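Local coordinates for FBP protein (Leishmania major, PDB 5OEZ), which probably catalyses the hydrolysis of fructose 1,6-bisphosphate to fructose 6-phosphate and phosphate, a step of gluconeogenesis, and binds the allosteric effector AMP, at residues C[180-185]-C[289-294]; C[204-209]-C[258-263]. One frame throughout, in Å; residues are numbered along the deposited sequence.

Val292 and Ile208 join the two contacts: interaction 1 sets strand 177-182 against helix 281-294, and the same helix, through Ile291 and its neighbour Val292, also meets the loop and helix of interaction 2. The contact centres lie about 11 Å apart. Val292 CG1 is 3.7 Å from Ile208 CD1, and Ile291 CG2 is 3.8 Å from Leu260 CD1, so one apolar layer runs through both. Their functional surroundings differ. In 180-185, the side chain of Ser183 lies about 4 Å from that of Phe28 in the AMP site, whereas in 258-263 the side chain of Tyr262 is about 7 Å from that of Arg247, which binds fructose 6-phosphate in another structure of this protein. Neither compound is bound to this chain.

Interaction 1. Residues C[180-185]-C[289-294]; sequences VLTSGH and AMIVEQ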
loop_
_atom_site.group_PDB
_atom_site.type_symbol
_atom_site.label_atom_id
_atom_site.label_comp_id
_atom_site.label_asym_id
_atom_site.label_seq_id
_atom_site.Cartn_x
_atom_site.Cartn_y
_atom_site.Cartn_z
ATOM N N VAL C 180 -13.761 -13.478 8.985
ATOM C CA VAL C 180 -15.091 -14.072 9.056
ATOM C C VAL C 180 -15.413 -14.231 10.533
ATOM O O VAL C 180 -14.574 -14.694 11.297
ATOM C CB VAL C 180 -15.091 -15.419 8.316
ATOM C CG1 VAL C 180 -16.421 -16.146 8.444
ATOM C CG2 VAL C 180 -14.760 -15.194 6.841
ATOM N N LEU C 181 -16.629 -13.886 10.922
ATOM C CA LEU C 181 -16.953 -13.667 12.315
ATOM C C LEU C 181 -18.383 -14.077 12.606
ATOM O O LEU C 181 -19.255 -13.916 11.740
ATOM C CB LEU C 181 -16.794 -12.158 12.572
ATOM C CG LEU C 181 -17.125 -11.567 13.936
ATOM C CD1 LEU C 181 -16.223 -12.135 15.027
ATOM C CD2 LEU C 181 -16.979 -10.062 13.864
ATOM N N THR C 182 -18.647 -14.571 13.817
ATOM C CA THR C 182 -20.022 -14.760 14.300
ATOM C C THR C 182 -20.128 -14.314 15.751
ATOM O O THR C 182 -19.165 -14.453 16.505
ATOM C CB THR C 182 -20.530 -16.232 14.161
ATOM O OG1 THR C 182 -21.910 -16.322 14.571
ATOM C CG2 THR C 182 -19.716 -17.219 14.997
ATOM N N SER C 183 -21.307 -13.815 16.126
ATOM C CA SER C 183 -21.665 -13.534 17.532
ATOM C C SER C 183 -22.957 -14.243 17.954
ATOM O O SER C 183 -23.612 -13.805 18.886
ATOM C CB SER C 183 -21.829 -12.017 17.750
ATOM O OG SER C 183 -20.559 -11.409 17.795
ATOM N N GLY C 184 -23.322 -15.327 17.274
ATOM C CA GLY C 184 -24.542 -16.085 17.602
ATOM C C GLY C 184 -25.744 -15.782 16.729
ATOM O O GLY C 184 -26.785 -16.394 16.904
ATOM N N HIS C 185 -25.593 -14.885 15.756
ATOM C CA HIS C 185 -26.688 -14.508 14.859
ATOM C C HIS C 185 -26.232 -14.553 13.393
ATOM O O HIS C 185 -26.396 -13.597 12.648
ATOM C CB HIS C 185 -27.220 -13.121 15.265
ATOM C CG HIS C 185 -27.614 -13.045 16.707
ATOM N ND1 HIS C 185 -26.788 -12.520 17.680
ATOM C CD2 HIS C 185 -28.714 -13.496 17.354
ATOM C CE1 HIS C 185 -27.380 -12.616 18.857
ATOM N NE2 HIS C 185 -28.548 -13.206 18.688
ATOM N N ALA C 289 -16.318 -24.812 14.607
ATOM C CA ALA C 289 -17.633 -25.439 14.696
ATOM C C ALA C 289 -18.754 -24.397 14.841
ATOM O O ALA C 289 -19.812 -24.546 14.236
ATOM C CB ALA C 289 -17.668 -26.431 15.850
ATOM N N MET C 290 -18.535 -23.374 15.669
ATOM C CA MET C 290 -19.549 -22.319 15.874
ATOM C C MET C 290 -19.802 -21.560 14.581
ATOM O O MET C 290 -20.933 -21.265 14.248
ATOM C CB MET C 290 -19.136 -21.330 16.971
ATOM C CG MET C 290 -20.285 -20.439 17.437
ATOM S SD MET C 290 -19.763 -19.163 18.600
ATOM C CE MET C 290 -21.261 -18.179 18.722
ATOM N N ILE C 291 -18.747 -21.270 13.836
ATOM C CA ILE C 291 -18.900 -20.589 12.554
ATOM C C ILE C 291 -19.684 -21.436 11.552
ATOM O O ILE C 291 -20.644 -20.955 10.963
ATOM C CB ILE C 291 -17.534 -20.196 11.982
ATOM C CG1 ILE C 291 -16.918 -19.089 12.852
ATOM C CG2 ILE C 291 -17.669 -19.696 10.553
ATOM C CD1 ILE C 291 -15.406 -19.081 12.816
ATOM N N VAL C 292 -19.293 -22.699 11.404
ATOM C CA VAL C 292 -19.957 -23.629 10.479
ATOM C C VAL C 292 -21.429 -23.821 10.842
ATOM O O VAL C 292 -22.285 -23.816 9.960
ATOM C CB VAL C 292 -19.212 -25.000 10.417
ATOM C CG1 VAL C 292 -20.027 -26.087 9.728
ATOM C CG2 VAL C 292 -17.874 -24.828 9.714
ATOM N N GLU C 293 -21.742 -24.002 12.122
ATOM C CA GLU C 293 -23.167 -24.153 12.523
ATOM C C GLU C 293 -23.975 -22.891 12.242
ATOM O O GLU C 293 -25.081 -22.969 11.731
ATOM C CB GLU C 293 -23.320 -24.537 14.003
ATOM C CG GLU C 293 -22.973 -25.988 14.333
ATOM C CD GLU C 293 -23.482 -26.441 15.710
ATOM O OE1 GLU C 293 -24.253 -25.690 16.357
ATOM O OE2 GLU C 293 -23.119 -27.568 16.147
ATOM N N GLN C 294 -23.409 -21.734 12.580
ATOM C CA GLN C 294 -24.074 -20.449 12.358
ATOM C C GLN C 294 -24.299 -20.144 10.880
ATOM O O GLN C 294 -25.182 -19.373 10.545
ATOM C CB GLN C 294 -23.282 -19.329 13.024
ATOM C CG GLN C 294 -23.333 -19.374 14.545
ATOM C CD GLN C 294 -24.716 -19.057 15.087
ATOM O OE1 GLN C 294 -25.373 -18.109 14.658
ATOM N NE2 GLN C 294 -25.166 -19.858 16.032
#
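Thr182 and Ile291 form the closest CA pair, 6.2 Å apart, where the end of strand 180-182 passes helix 289-294 at an angle of 80°. The strand belongs to the large mixed sheet, so this is sheet-against-helix packing in the layered fold of the class 1 fructose-1,6-bisphosphatases. Thr182 presents a different branch to each kind of neighbour. Its methyl, CG2, sits 4.0 Å from Ile291 CG1 and also meets Met290 CG and SD, while its hydroxyl faces the aliphatic stem of Gln294, with OG1 3.4 Å from Gln294 CG. The hydroxyl is anti to its own backbone N (chi1 -176°), which turns it along the chain to accept from Gly184 N at 3.2 Å, nearly straight at 167°. This is an ST turn, and OG1 is also hydrogen-bonded to Gly186 O. Met290 runs out fully extended, its CE reaching 3.8 Å from Gly184 N. Farther back along the strand, Val180 CG1 touches Ile291 CG2 at 4.3 Å. Gln294 folds at chi2, bringing OE1 over the face of the peptide that follows Gly184, 3.1 Å from Gly184 C. That oxygen has its hydrogen bond with Gly186 N, just beyond the segment. The pattern illustrates a division of labour: no hydrogen bond joins the two segments directly, the contacts across are mostly van der Waals, many of them from methyl and methylene groups, and the polar ends of Thr182 and Gln294 converge on Gly186, fixing the turn that leaves the strand.

Interaction 2. Residues C[204-209]-C[258-263]; sequences PHISIP and RTLLYG
The linker between the two sheets of this layered alpha/beta fold, leading from strand 198-203 to strand 214-216, lays Ile206, Ile208 and Pro209 along the C-terminal end of helix 252-262. It is a ready example of an irregular segment packed by hydrophobic groups against a helix terminus, for no hydrogen bond crosses between 204-209 and 258-263. Backbone hydrogen bonds of Ile206 with Val187 and of Ile208 with Ala295 tie the linker to neighbouring parts of the chain. Ile206 reaches the helix by two branches. CG2, anti to its backbone N, lies 4.3 Å from Leu260 CD1, while the extended arm carries CD1 to 4.1 Å from Leu261 CD2. The CB bond of Leu261 points away from the linker, yet the CD2 methyl at the end of the chain still touches it. Leu261 also packs on Asp127 of the second subunit. Ile208 CD1 and Leu260 CD2 are modelled 3.3 Å apart, too close for two methyls, and the value is doubtful. Leu260 has chi1 at -91°, off the staggered positions, and the placement of this side chain is uncertain. The other branch of Ile208 meets backbone instead: CG2 is 3.7 Å from Thr259 O and 3.9 Å from Gly263 CA. Thr259 O receives the last turn's bond from Gly263 N at 2.7 Å, and Gly263, with its positive phi of 89°, takes the chain out of the helix. Bare of any side chain, that glycine leaves room for the proline ring alongside. Pro209 rests on this exit, its CG 3.7 Å from Tyr262 O, the same carbonyl oxygen that accepts a hydrogen bond from Arg212 NH1.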
loop_
_atom_site.group_PDB
_atom_site.type_symbol
_atom_site.label_atom_id
_atom_site.label_comp_id
_atom_site.label_asym_id
_atom_site.label_seq_id
_atom_site.Cartn_x
_atom_site.Cartn_y
_atom_site.Cartn_z
ATOM N N PRO C 204 -22.227 -10.575 3.560
ATOM C CA PRO C 204 -23.168 -10.654 4.690
ATOM C C PRO C 204 -23.953 -11.969 4.660
ATOM O O PRO C 204 -24.259 -12.458 3.583
ATOM C CB PRO C 204 -24.096 -9.464 4.454
ATOM C CG PRO C 204 -24.063 -9.268 2.962
ATOM C CD PRO C 204 -22.707 -9.682 2.485
ATOM N N HIS C 205 -24.258 -12.527 5.833
ATOM C CA HIS C 205 -25.114 -13.707 5.961
ATOM C C HIS C 205 -24.628 -14.890 5.105
ATOM O O HIS C 205 -25.335 -15.375 4.227
ATOM C CB HIS C 205 -26.569 -13.344 5.637
ATOM C CG HIS C 205 -27.110 -12.221 6.471
ATOM N ND1 HIS C 205 -27.026 -12.200 7.850
ATOM C CD2 HIS C 205 -27.755 -11.083 6.118
ATOM C CE1 HIS C 205 -27.587 -11.093 8.307
ATOM N NE2 HIS C 205 -28.038 -10.400 7.276
ATOM N N ILE C 206 -23.412 -15.344 5.387
ATOM C CA ILE C 206 -22.853 -16.508 4.709
ATOM C C ILE C 206 -23.653 -17.764 5.069
ATOM O O ILE C 206 -23.862 -18.051 6.249
ATOM C CB ILE C 206 -21.377 -16.730 5.080
ATOM C CG1 ILE C 206 -20.529 -15.583 4.536
ATOM C CG2 ILE C 206 -20.881 -18.064 4.528
ATOM C CD1 ILE C 206 -19.093 -15.589 4.987
ATOM N N SER C 207 -24.104 -18.482 4.041
ATOM C CA SER C 207 -24.872 -19.712 4.195
ATOM C C SER C 207 -24.160 -20.808 3.427
ATOM O O SER C 207 -24.030 -20.699 2.208
ATOM C CB SER C 207 -26.285 -19.565 3.611
ATOM O OG SER C 207 -27.092 -18.701 4.378
ATOM N N ILE C 208 -23.730 -21.858 4.124
ATOM C CA ILE C 208 -23.095 -23.029 3.470
ATOM C C ILE C 208 -24.209 -23.818 2.768
ATOM O O ILE C 208 -25.217 -24.141 3.385
ATOM C CB ILE C 208 -22.380 -24.052 4.438
ATOM C CG1 ILE C 208 -21.395 -23.442 5.450
ATOM C CG2 ILE C 208 -21.610 -25.131 3.652
ATOM C CD1 ILE C 208 -20.953 -24.425 6.523
ATOM N N PRO C 209 -24.038 -24.125 1.475
ATOM C CA PRO C 209 -25.041 -24.964 0.795
ATOM C C PRO C 209 -25.279 -26.313 1.495
ATOM O O PRO C 209 -24.353 -26.860 2.069
ATOM C CB PRO C 209 -24.424 -25.195 -0.590
ATOM C CG PRO C 209 -23.492 -24.030 -0.803
ATOM C CD PRO C 209 -22.978 -23.658 0.554
ATOM N N ARG C 258 -12.950 -22.131 2.108
ATOM C CA ARG C 258 -13.523 -22.644 0.850
ATOM C C ARG C 258 -14.804 -23.436 1.129
ATOM O O ARG C 258 -15.813 -23.267 0.436
ATOM C CB ARG C 258 -12.520 -23.520 0.091
ATOM C CG ARG C 258 -12.955 -23.908 -1.324
ATOM C CD ARG C 258 -12.184 -25.107 -1.908
ATOM N NE ARG C 258 -12.230 -26.206 -0.964
ATOM C CZ ARG C 258 -11.220 -26.666 -0.232
ATOM N NH1 ARG C 258 -9.977 -26.225 -0.381
ATOM N NH2 ARG C 258 -11.459 -27.646 0.641
ATOM N N THR C 259 -14.776 -24.293 2.137
ATOM C CA THR C 259 -15.943 -25.122 2.468
ATOM C C THR C 259 -17.166 -24.259 2.768
ATOM O O THR C 259 -18.247 -24.526 2.262
ATOM C CB THR C 259 -15.633 -26.054 3.656
ATOM O OG1 THR C 259 -14.509 -26.879 3.325
ATOM C CG2 THR C 259 -16.825 -26.944 4.012
ATOM N N LEU C 260 -16.997 -23.246 3.607
ATOM C CA LEU C 260 -18.063 -22.305 3.913
ATOM C C LEU C 260 -18.691 -21.631 2.698
ATOM O O LEU C 260 -19.904 -21.499 2.632
ATOM C CB LEU C 260 -17.542 -21.172 4.806
ATOM C CG LEU C 260 -17.556 -21.189 6.307
ATOM C CD1 LEU C 260 -17.662 -19.749 6.797
ATOM C CD2 LEU C 260 -18.702 -22.001 6.821
ATOM N N LEU C 261 -17.865 -21.164 1.772
ATOM C CA LEU C 261 -18.360 -20.408 0.613
ATOM C C LEU C 261 -18.852 -21.267 -0.531
ATOM O O LEU C 261 -19.834 -20.916 -1.185
ATOM C CB LEU C 261 -17.288 -19.457 0.098
ATOM C CG LEU C 261 -16.851 -18.368 1.090
ATOM C CD1 LEU C 261 -15.728 -17.530 0.489
ATOM C CD2 LEU C 261 -18.011 -17.465 1.492
ATOM N N TYR C 262 -18.176 -22.379 -0.794
ATOM C CA TYR C 262 -18.557 -23.271 -1.904
ATOM C C TYR C 262 -19.444 -24.416 -1.453
ATOM O O TYR C 262 -20.196 -24.951 -2.244
ATOM C CB TYR C 262 -17.308 -23.858 -2.556
ATOM C CG TYR C 262 -16.460 -22.890 -3.366
ATOM C CD1 TYR C 262 -16.690 -21.509 -3.359
ATOM C CD2 TYR C 262 -15.410 -23.376 -4.151
ATOM C CE1 TYR C 262 -15.907 -20.654 -4.113
ATOM C CE2 TYR C 262 -14.617 -22.532 -4.895
ATOM C CZ TYR C 262 -14.868 -21.169 -4.884
ATOM O OH TYR C 262 -14.088 -20.304 -5.635
ATOM N N GLY C 263 -19.372 -24.787 -0.176
ATOM C CA GLY C 263 -19.955 -26.042 0.293
ATOM C C GLY C 263 -18.972 -27.195 0.187
ATOM O O GLY C 263 -17.865 -27.036 -0.340
#